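Local coordinates for protein mitochondrial enolase superfamily member 1 (Homo sapiens, PDB 4A35) that catalyses the magnesium-dependent dehydration of L-fuconate to 2-keto-3-deoxy-L-fuconate, a step in the breakdown of L-fucose, at residues V70-H75 with G100-I105; L166-K171 with A346-I351; E263-L268 with L298-A303. All coordinates share one frame; numbering follows the deposited sequence. Where two conformers were deposited one is given.

Contact 1 of 3, residues V70-H75 with G100-I105; sequences VNALAH and GQLRWI
Leu102, the residue that reaches across to Ala72 and Leu73, has its carbonyl O bonded to Ile105 N at 3.0 Å, one of two successive i+3 bonds of the 3-10 segment 102-105; the other runs from Trp104 N to Gln101 O. The start of this turn is gripped by Asp99, whose OD1 accepts from both Gln101 N and Leu102 N. The turn directs the Leu102 side chain at Ala72 and Leu73 on helix 63-73. With chi1 at -76°, its CG sits beside the backbone N, and the two methyls divide the work. CD1 lies 3.7 Å from Ala72 O and 3.9 Å from Leu73 CD2, while CD2 meets Ala72 CB at 4.1 Å. Ala72 O also has the edge of the His75 ring near it, in the plane of that ring. The Leu73 side chain crosses that of Leu102 at a slant, and on the helix 110-131 side it touches Ala115 and Thr116. The second subunit also comes close: its Gly62 packs on Leu102, its Glu64 on Ala72, and its Lys61 N and Asp32 O bond the amide of Gln101. No hydrogen bond joins 70-75 to 100-105, and the pair buries only 124 Å². The chemistry therefore implies a small, mainly apolar fit, in which one Leu102 methyl also lies against the Ala72 carbonyl, while the Gln101 amide and Arg103 NH1 bond the second subunit.

Contact 2 of 3, residues L166-K171 with A346-I351; sequences LEILQK and AKKFEI
Within 166-171, Ile168 makes the close contacts, touching both Lys347 and Lys348, and its side chain can be followed outward. CB points toward segment 346-351 and splits into two branches. CG2, anti to the backbone N, stops 3.8 Å from Lys347 CG, the two side chains running past one another in opposite senses. The other branch passes through CG1 to CD1, which lies 3.9 Å from Lys348 CB and 4.0 Å from Lys348 N, so the tip rests on the root of that lysine and its backbone. Here the side chains cross at about a right angle. Leu160 and Val377 also touch Ile168.

Both lysines offer methylene groups and send their charges elsewhere. Lys347 bends at chi2 (47°), and its NZ reaches Glu350 OE2 at 3.0 Å in a salt bridge on the syn side, 18° out of the carboxylate plane; the approach to OE1 is weak. Lys348 NZ bonds Val159 O. Putting an alanine at Lys347 would probably leave the Glu350 carboxylate without its mate and open a gap beside Ile168 CG2.

Glu350 leaves helical geometry with a positive phi of 55°, while Ile351 N returns to Ala346 O and Glu350 N to Lys347 O, each at 2.8 Å. This is the Schellman motif that ends helix 335-348, which here packs near its C-terminal end against helix 162-171.

Contact 3 of 3, residues E263-L268 with L298-A303; sequences EWMSKL and LGIGIA
Helix 258-268 faces the lead-in to strand 301-304 at moderate separation: the CA atoms of Ser266 and Leu298 are 8.0 Å apart and those of Met265 and Ile300 8.9 Å. Between the two contact points of the second segment, Gly299 turns the chain with a phi of 83°, and extended geometry begins at Ile300. Gly301 then joins the barrel sheet through backbone bonds to Leu274 and Ile276.

At that spacing the backbones do not meet, and side chains span the gap. Met265 is bent at both chi2 (-52°) and chi3 (-56°), which folds its CE over to Ile300 CD1 at 4.1 Å; the two side chains meet at a slant. Beside them, Leu298 lays its CD1 4.3 Å from Ser266 CA, a looser touch at the exposed margin. Met265 also touches Trp256, Ile276 and Leu295, and Ile300 touches Ala269 and Pro273. On the helix itself, Lys267 NZ forms a salt bridge with Glu263 OE2 at 3.2 Å.

In strand order 275-277 lies between 247-251 and 301-304, and the helix follows 247-251, as in the alternating strands and helices of a TIM barrel. The side chain of Met265 stays about 9 Å from that of the magnesium ligand Asp251. With no hydrogen bond between the segments, the direct link rests on van der Waals contact, methyl to methyl at Met265 and Ile300 and methyl to CA at Leu298 and Ser266.

From the N terminus, contact 1 comes first: it closes a short loop of 24 residues, including helix 89-97, within the N-terminal domain and beside the second subunit. The chain then runs on to 166-171, where contact 2 opens a much longer excursion of 174 residues, ending at 346-351. Contact 3 opens and closes within that excursion, spanning strand 275-277 and helix 285-295. No loops cross. Contact 2 joins helix 162-171 to helix 335-348, whereas contact 3 ties helix 258-268 to the lead-in of strand 301-304 in the barrel domain. Their centres lie 29 Å apart, and contact 1 is farther from each, at 33 and 41 Å.

Contact 1 of 3, residues V70-H75 with G100-I105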
loop_
_atom_site.group_PDB
_atom_site.type_symbol
_atom_site.label_atom_id
_atom_site.label_comp_id
_atom_site.label_asym_id
_atom_site.label_seq_id
_atom_site.Cartn_x
_atom_site.Cartn_y
_atom_site.Cartn_z
ATOM N N VAL A 70 -7.389 -12.712 -4.924
ATOM C CA VAL A 70 -8.555 -13.378 -4.314
ATOM C C VAL A 70 -8.266 -14.924 -4.339
ATOM O O VAL A 70 -8.435 -15.607 -3.323
ATOM C CB VAL A 70 -9.918 -13.015 -4.967
ATOM C CG1 VAL A 70 -11.044 -13.954 -4.422
ATOM C CG2 VAL A 70 -10.264 -11.534 -4.691
ATOM N N ASN A 71 -7.806 -15.457 -5.490
ATOM C CA ASN A 71 -7.435 -16.879 -5.622
ATOM C C ASN A 71 -6.360 -17.287 -4.599
ATOM O O ASN A 71 -6.453 -18.395 -4.053
ATOM C CB ASN A 71 -7.008 -17.212 -7.076
ATOM C CG ASN A 71 -8.226 -17.231 -7.993
ATOM O OD1 ASN A 71 -9.321 -17.639 -7.574
ATOM N ND2 ASN A 71 -8.080 -16.831 -9.260
ATOM N N ALA A 72 -5.376 -16.388 -4.291
ATOM C CA ALA A 72 -4.339 -16.655 -3.277
ATOM C C ALA A 72 -4.934 -16.726 -1.879
ATOM O O ALA A 72 -4.417 -17.463 -1.029
ATOM C CB ALA A 72 -3.237 -15.578 -3.344
ATOM N N LEU A 73 -6.009 -15.968 -1.621
ATOM C CA LEU A 73 -6.609 -15.979 -0.285
ATOM C C LEU A 73 -7.646 -17.063 -0.082
ATOM O O LEU A 73 -7.984 -17.377 1.067
ATOM C CB LEU A 73 -7.298 -14.618 -0.025
ATOM C CG LEU A 73 -6.355 -13.429 0.200
ATOM C CD1 LEU A 73 -7.098 -12.098 -0.005
ATOM C CD2 LEU A 73 -5.659 -13.520 1.557
ATOM N N ALA A 74 -8.203 -17.586 -1.188
ATOM C CA ALA A 74 -9.344 -18.531 -1.170
ATOM C C ALA A 74 -9.193 -19.725 -0.195
ATOM O O ALA A 74 -10.183 -20.090 0.461
ATOM C CB ALA A 74 -9.643 -19.053 -2.574
ATOM N N HIS A 75 -7.980 -20.325 -0.088
ATOM C CA HIS A 75 -7.779 -21.508 0.785
ATOM C C HIS A 75 -8.116 -21.185 2.300
ATOM O O HIS A 75 -8.461 -22.107 3.058
ATOM C CB HIS A 75 -6.363 -22.067 0.634
ATOM C CG HIS A 75 -5.316 -21.164 1.235
ATOM N ND1 HIS A 75 -4.816 -21.390 2.505
ATOM C CD2 HIS A 75 -4.722 -20.060 0.721
ATOM C CE1 HIS A 75 -3.927 -20.420 2.723
ATOM N NE2 HIS A 75 -3.822 -19.611 1.680
ATOM N N GLY A 100 1.534 -15.139 7.096
ATOM C CA GLY A 100 2.992 -15.067 7.250
ATOM C C GLY A 100 3.774 -14.849 5.968
ATOM O O GLY A 100 4.840 -14.242 6.008
ATOM N N GLN A 101 3.215 -15.273 4.801
ATOM C CA GLN A 101 3.881 -15.000 3.523
ATOM C C GLN A 101 3.152 -13.904 2.721
ATOM O O GLN A 101 3.813 -12.991 2.237
ATOM C CB GLN A 101 4.005 -16.270 2.666
ATOM C CG GLN A 101 4.918 -17.313 3.322
ATOM C CD GLN A 101 5.221 -18.511 2.454
ATOM O OE1 GLN A 101 4.732 -18.661 1.342
ATOM N NE2 GLN A 101 6.075 -19.396 2.932
ATOM N N LEU A 102 1.790 -14.002 2.562
ATOM C CA LEU A 102 1.059 -13.038 1.733
ATOM C C LEU A 102 1.127 -11.624 2.282
ATOM O O LEU A 102 1.034 -10.687 1.507
ATOM C CB LEU A 102 -0.428 -13.448 1.554
ATOM C CG LEU A 102 -0.695 -14.579 0.593
ATOM C CD1 LEU A 102 -2.184 -15.052 0.679
ATOM C CD2 LEU A 102 -0.343 -14.186 -0.856
ATOM N N ARG A 103 1.311 -11.443 3.594
ATOM C CA ARG A 103 1.320 -10.062 4.117
ATOM C C ARG A 103 2.521 -9.247 3.516
ATOM O O ARG A 103 2.450 -8.020 3.420
ATOM C CB ARG A 103 1.388 -10.060 5.675
ATOM C CG ARG A 103 2.778 -10.461 6.222
ATOM C CD ARG A 103 2.801 -10.582 7.762
ATOM N NE ARG A 103 2.138 -9.445 8.421
ATOM C CZ ARG A 103 2.692 -8.245 8.593
ATOM N NH1 ARG A 103 3.927 -8.001 8.147
ATOM N NH2 ARG A 103 2.024 -7.285 9.218
ATOM N N TRP A 104 3.563 -9.936 3.058
ATOM C CA TRP A 104 4.732 -9.254 2.482
ATOM C C TRP A 104 4.325 -8.452 1.235
ATOM O O TRP A 104 4.947 -7.427 0.951
ATOM C CB TRP A 104 5.802 -10.285 2.057
ATOM C CG TRP A 104 7.134 -9.654 1.706
ATOM C CD1 TRP A 104 7.601 -9.368 0.452
ATOM C CD2 TRP A 104 8.151 -9.252 2.616
ATOM N NE1 TRP A 104 8.839 -8.779 0.535
ATOM C CE2 TRP A 104 9.223 -8.734 1.848
ATOM C CE3 TRP A 104 8.270 -9.281 4.025
ATOM C CZ2 TRP A 104 10.355 -8.158 2.441
ATOM C CZ3 TRP A 104 9.423 -8.781 4.611
ATOM C CH2 TRP A 104 10.471 -8.262 3.819
ATOM N N ILE A 105 3.295 -8.925 0.505
ATOM C CA ILE A 105 2.896 -8.212 -0.706
ATOM C C ILE A 105 1.962 -6.995 -0.405
ATOM O O ILE A 105 1.596 -6.275 -1.342
ATOM C CB ILE A 105 2.386 -9.098 -1.822
ATOM C CG1 ILE A 105 1.020 -9.725 -1.464
ATOM C CG2 ILE A 105 3.489 -10.154 -2.246
ATOM C CD1 ILE A 105 0.342 -10.490 -2.740
#

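Contact 2 of 3, residues L166-K171 with A346-I351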
loop_
_atom_site.group_PDB
_atom_site.type_symbol
_atom_site.label_atom_id
_atom_site.label_comp_id
_atom_site.label_asym_id
_atom_site.label_seq_id
_atom_site.Cartn_x
_atom_site.Cartn_y
_atom_site.Cartn_z
ATOM N N LEU A 166 -16.112 -0.446 23.342
ATOM C CA LEU A 166 -17.299 -0.875 24.095
ATOM C C LEU A 166 -18.037 0.331 24.683
ATOM O O LEU A 166 -19.268 0.356 24.682
ATOM C CB LEU A 166 -16.937 -1.852 25.222
ATOM C CG LEU A 166 -16.629 -3.286 24.766
ATOM C CD1 LEU A 166 -16.003 -4.103 25.936
ATOM C CD2 LEU A 166 -17.886 -3.978 24.240
ATOM N N GLU A 167 -17.295 1.305 25.211
ATOM C CA GLU A 167 -17.896 2.494 25.815
ATOM C C GLU A 167 -18.707 3.310 24.751
ATOM O O GLU A 167 -19.870 3.677 25.001
ATOM C CB GLU A 167 -16.802 3.349 26.470
ATOM C CG GLU A 167 -17.311 4.544 27.248
ATOM C CD GLU A 167 -16.175 5.374 27.815
ATOM O OE1 GLU A 167 -15.264 4.789 28.448
ATOM O OE2 GLU A 167 -16.181 6.607 27.598
ATOM N N ILE A 168 -18.141 3.467 23.555
ATOM C CA ILE A 168 -18.799 4.192 22.456
ATOM C C ILE A 168 -20.097 3.428 22.042
ATOM O O ILE A 168 -21.173 4.036 21.883
ATOM C CB ILE A 168 -17.832 4.395 21.272
ATOM C CG1 ILE A 168 -16.691 5.371 21.652
ATOM C CG2 ILE A 168 -18.615 4.875 20.033
ATOM C CD1 ILE A 168 -15.504 5.367 20.691
ATOM N N LEU A 169 -20.006 2.090 21.984
ATOM C CA LEU A 169 -21.166 1.274 21.555
ATOM C C LEU A 169 -22.261 1.230 22.633
ATOM O O LEU A 169 -23.454 1.169 22.309
ATOM C CB LEU A 169 -20.725 -0.141 21.182
ATOM C CG LEU A 169 -19.842 -0.194 19.908
ATOM C CD1 LEU A 169 -19.060 -1.457 19.863
ATOM C CD2 LEU A 169 -20.675 0.056 18.617
ATOM N N GLN A 170 -21.863 1.255 23.913
ATOM C CA GLN A 170 -22.834 1.260 25.023
ATOM C C GLN A 170 -23.604 2.581 24.995
ATOM O O GLN A 170 -24.846 2.590 25.074
ATOM C CB GLN A 170 -22.141 1.028 26.382
ATOM C CG GLN A 170 -21.726 -0.465 26.494
ATOM C CD GLN A 170 -20.763 -0.776 27.619
ATOM O OE1 GLN A 170 -20.168 0.124 28.233
ATOM N NE2 GLN A 170 -20.525 -2.074 27.856
ATOM N N LYS A 171 -22.878 3.681 24.820
ATOM C CA LYS A 171 -23.462 5.030 24.738
ATOM C C LYS A 171 -24.415 5.115 23.515
ATOM O O LYS A 171 -25.491 5.728 23.592
ATOM C CB LYS A 171 -22.325 6.069 24.640
ATOM C CG LYS A 171 -22.738 7.501 24.926
ATOM C CD LYS A 171 -21.516 8.356 25.240
ATOM C CE LYS A 171 -21.808 9.832 25.195
ATOM N NZ LYS A 171 -20.679 10.623 25.756
ATOM N N ALA A 346 -13.200 7.590 14.497
ATOM C CA ALA A 346 -13.688 8.920 14.105
ATOM C C ALA A 346 -14.601 9.476 15.214
ATOM O O ALA A 346 -14.522 10.654 15.521
ATOM C CB ALA A 346 -14.470 8.797 12.788
ATOM N N LYS A 347 -15.474 8.632 15.803
ATOM C CA LYS A 347 -16.337 9.082 16.934
ATOM C C LYS A 347 -15.469 9.459 18.174
ATOM O O LYS A 347 -15.715 10.500 18.800
ATOM C CB LYS A 347 -17.366 7.988 17.297
ATOM C CG LYS A 347 -18.332 8.346 18.450
ATOM C CD LYS A 347 -18.969 9.733 18.326
ATOM C CE LYS A 347 -19.981 9.863 19.423
ATOM N NZ LYS A 347 -20.319 11.297 19.631
ATOM N N LYS A 348 -14.499 8.595 18.528
ATOM C CA LYS A 348 -13.538 8.803 19.642
ATOM C C LYS A 348 -12.848 10.186 19.489
ATOM O O LYS A 348 -12.754 10.932 20.477
ATOM C CB LYS A 348 -12.499 7.648 19.698
ATOM C CG LYS A 348 -11.479 7.764 20.857
ATOM C CD LYS A 348 -12.024 7.161 22.167
ATOM C CE LYS A 348 -11.262 7.547 23.431
ATOM N NZ LYS A 348 -9.866 7.111 23.392
ATOM N N PHE A 349 -12.500 10.576 18.231
ATOM C CA PHE A 349 -11.898 11.871 17.923
ATOM C C PHE A 349 -12.951 12.967 17.594
ATOM O O PHE A 349 -12.564 14.109 17.267
ATOM C CB PHE A 349 -10.918 11.714 16.739
ATOM C CG PHE A 349 -9.583 11.133 17.135
ATOM C CD1 PHE A 349 -9.392 9.746 17.190
ATOM C CD2 PHE A 349 -8.506 11.969 17.454
ATOM C CE1 PHE A 349 -8.144 9.208 17.575
ATOM C CE2 PHE A 349 -7.257 11.435 17.829
ATOM C CZ PHE A 349 -7.075 10.059 17.871
ATOM N N GLU A 350 -14.284 12.608 17.624
ATOM C CA GLU A 350 -15.375 13.543 17.313
ATOM C C GLU A 350 -15.200 14.202 15.907
ATOM O O GLU A 350 -15.341 15.422 15.747
ATOM C CB GLU A 350 -15.536 14.611 18.438
ATOM C CG GLU A 350 -16.083 14.023 19.723
ATOM C CD GLU A 350 -17.495 13.464 19.642
ATOM O OE1 GLU A 350 -18.268 13.862 18.738
ATOM O OE2 GLU A 350 -17.853 12.675 20.541
ATOM N N ILE A 351 -14.860 13.370 14.909
ATOM C CA ILE A 351 -14.673 13.780 13.518
ATOM C C ILE A 351 -15.825 13.160 12.694
ATOM O O ILE A 351 -16.058 11.950 12.790
ATOM C CB ILE A 351 -13.260 13.421 12.955
ATOM C CG1 ILE A 351 -12.160 14.297 13.699
ATOM C CG2 ILE A 351 -13.184 13.610 11.466
ATOM C CD1 ILE A 351 -12.301 15.851 13.499
#

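Contact 3 of 3, residues E263-L268 with L298-A303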
loop_
_atom_site.group_PDB
_atom_site.type_symbol
_atom_site.label_atom_id
_atom_site.label_comp_id
_atom_site.label_asym_id
_atom_site.label_seq_id
_atom_site.Cartn_x
_atom_site.Cartn_y
_atom_site.Cartn_z
ATOM N N GLU A 263 -2.167 27.096 -2.721
ATOM C CA GLU A 263 -2.267 28.181 -3.699
ATOM C C GLU A 263 -3.517 28.046 -4.620
ATOM O O GLU A 263 -4.256 29.020 -4.853
ATOM C CB GLU A 263 -0.971 28.227 -4.537
ATOM C CG GLU A 263 -0.957 29.311 -5.618
ATOM C CD GLU A 263 -1.203 30.750 -5.188
ATOM O OE1 GLU A 263 -0.972 31.080 -4.000
ATOM O OE2 GLU A 263 -1.605 31.558 -6.056
ATOM N N TRP A 264 -3.712 26.863 -5.148
ATOM C CA TRP A 264 -4.840 26.553 -6.028
ATOM C C TRP A 264 -6.181 26.800 -5.296
ATOM O O TRP A 264 -7.077 27.477 -5.823
ATOM C CB TRP A 264 -4.707 25.098 -6.492
ATOM C CG TRP A 264 -5.476 24.782 -7.731
ATOM C CD1 TRP A 264 -6.842 24.757 -7.868
ATOM C CD2 TRP A 264 -4.944 24.174 -8.916
ATOM N NE1 TRP A 264 -7.185 24.227 -9.082
ATOM C CE2 TRP A 264 -6.042 23.866 -9.755
ATOM C CE3 TRP A 264 -3.637 23.919 -9.383
ATOM C CZ2 TRP A 264 -5.879 23.269 -11.018
ATOM C CZ3 TRP A 264 -3.480 23.372 -10.661
ATOM C CH2 TRP A 264 -4.595 23.034 -11.447
ATOM N N MET A 265 -6.266 26.344 -4.041
ATOM C CA MET A 265 -7.488 26.498 -3.233
ATOM C C MET A 265 -7.750 27.951 -2.850
ATOM O O MET A 265 -8.925 28.336 -2.708
ATOM C CB MET A 265 -7.479 25.588 -2.004
ATOM C CG MET A 265 -7.728 24.116 -2.363
ATOM S SD MET A 265 -9.218 23.861 -3.394
ATOM C CE MET A 265 -10.487 24.658 -2.306
ATOM N N SER A 266 -6.679 28.776 -2.726
ATOM C CA SER A 266 -6.845 30.207 -2.432
ATOM C C SER A 266 -7.597 30.890 -3.589
ATOM O O SER A 266 -8.341 31.850 -3.365
ATOM C CB SER A 266 -5.492 30.887 -2.216
ATOM O OG SER A 266 -4.847 31.136 -3.452
ATOM N N LYS A 267 -7.429 30.362 -4.833
ATOM C CA LYS A 267 -8.066 30.906 -6.043
ATOM C C LYS A 267 -9.518 30.378 -6.216
ATOM O O LYS A 267 -10.358 31.047 -6.849
ATOM C CB LYS A 267 -7.207 30.573 -7.266
ATOM C CG LYS A 267 -5.934 31.422 -7.264
ATOM C CD LYS A 267 -4.889 30.845 -8.154
ATOM C CE LYS A 267 -3.704 31.754 -8.343
ATOM N NZ LYS A 267 -2.608 31.056 -9.076
ATOM N N LEU A 268 -9.796 29.161 -5.696
ATOM C CA LEU A 268 -11.155 28.556 -5.784
ATOM C C LEU A 268 -12.027 28.877 -4.549
ATOM O O LEU A 268 -13.219 28.541 -4.528
ATOM C CB LEU A 268 -11.064 27.017 -5.957
ATOM C CG LEU A 268 -10.479 26.543 -7.280
ATOM C CD1 LEU A 268 -10.371 25.030 -7.331
ATOM C CD2 LEU A 268 -11.204 27.194 -8.514
ATOM N N LEU A 298 -9.871 30.122 5.786
ATOM C CA LEU A 298 -10.678 30.554 4.633
ATOM C C LEU A 298 -12.085 29.932 4.722
ATOM O O LEU A 298 -12.911 30.154 3.842
ATOM C CB LEU A 298 -10.008 30.155 3.303
ATOM C CG LEU A 298 -8.655 30.755 2.968
ATOM C CD1 LEU A 298 -8.142 30.186 1.679
ATOM C CD2 LEU A 298 -8.733 32.301 2.896
ATOM N N GLY A 299 -12.331 29.136 5.761
ATOM C CA GLY A 299 -13.617 28.460 5.950
ATOM C C GLY A 299 -13.776 27.159 5.172
ATOM O O GLY A 299 -14.892 26.671 5.011
ATOM N N ILE A 300 -12.665 26.604 4.662
ATOM C CA ILE A 300 -12.649 25.378 3.877
ATOM C C ILE A 300 -12.034 24.222 4.704
ATOM O O ILE A 300 -10.874 24.307 5.114
ATOM C CB ILE A 300 -11.888 25.562 2.542
ATOM C CG1 ILE A 300 -12.429 26.813 1.764
ATOM C CG2 ILE A 300 -12.006 24.272 1.676
ATOM C CD1 ILE A 300 -11.502 27.250 0.694
ATOM N N GLY A 301 -12.804 23.143 4.843
ATOM C CA GLY A 301 -12.342 21.964 5.579
ATOM C C GLY A 301 -11.629 21.041 4.611
ATOM O O GLY A 301 -11.821 21.127 3.382
ATOM N N ILE A 302 -10.873 20.094 5.174
ATOM C CA ILE A 302 -10.164 19.097 4.350
ATOM C C ILE A 302 -10.880 17.782 4.540
ATOM O O ILE A 302 -11.229 17.423 5.672
ATOM C CB ILE A 302 -8.644 19.026 4.748
ATOM C CG1 ILE A 302 -7.820 20.134 4.005
ATOM C CG2 ILE A 302 -8.008 17.583 4.460
ATOM C CD1 ILE A 302 -8.329 21.633 3.939
ATOM N N ALA A 303 -11.126 17.078 3.430
ATOM C CA ALA A 303 -11.731 15.740 3.408
ATOM C C ALA A 303 -10.746 14.750 2.759
ATOM O O ALA A 303 -10.135 15.073 1.737
ATOM C CB ALA A 303 -13.047 15.743 2.595
#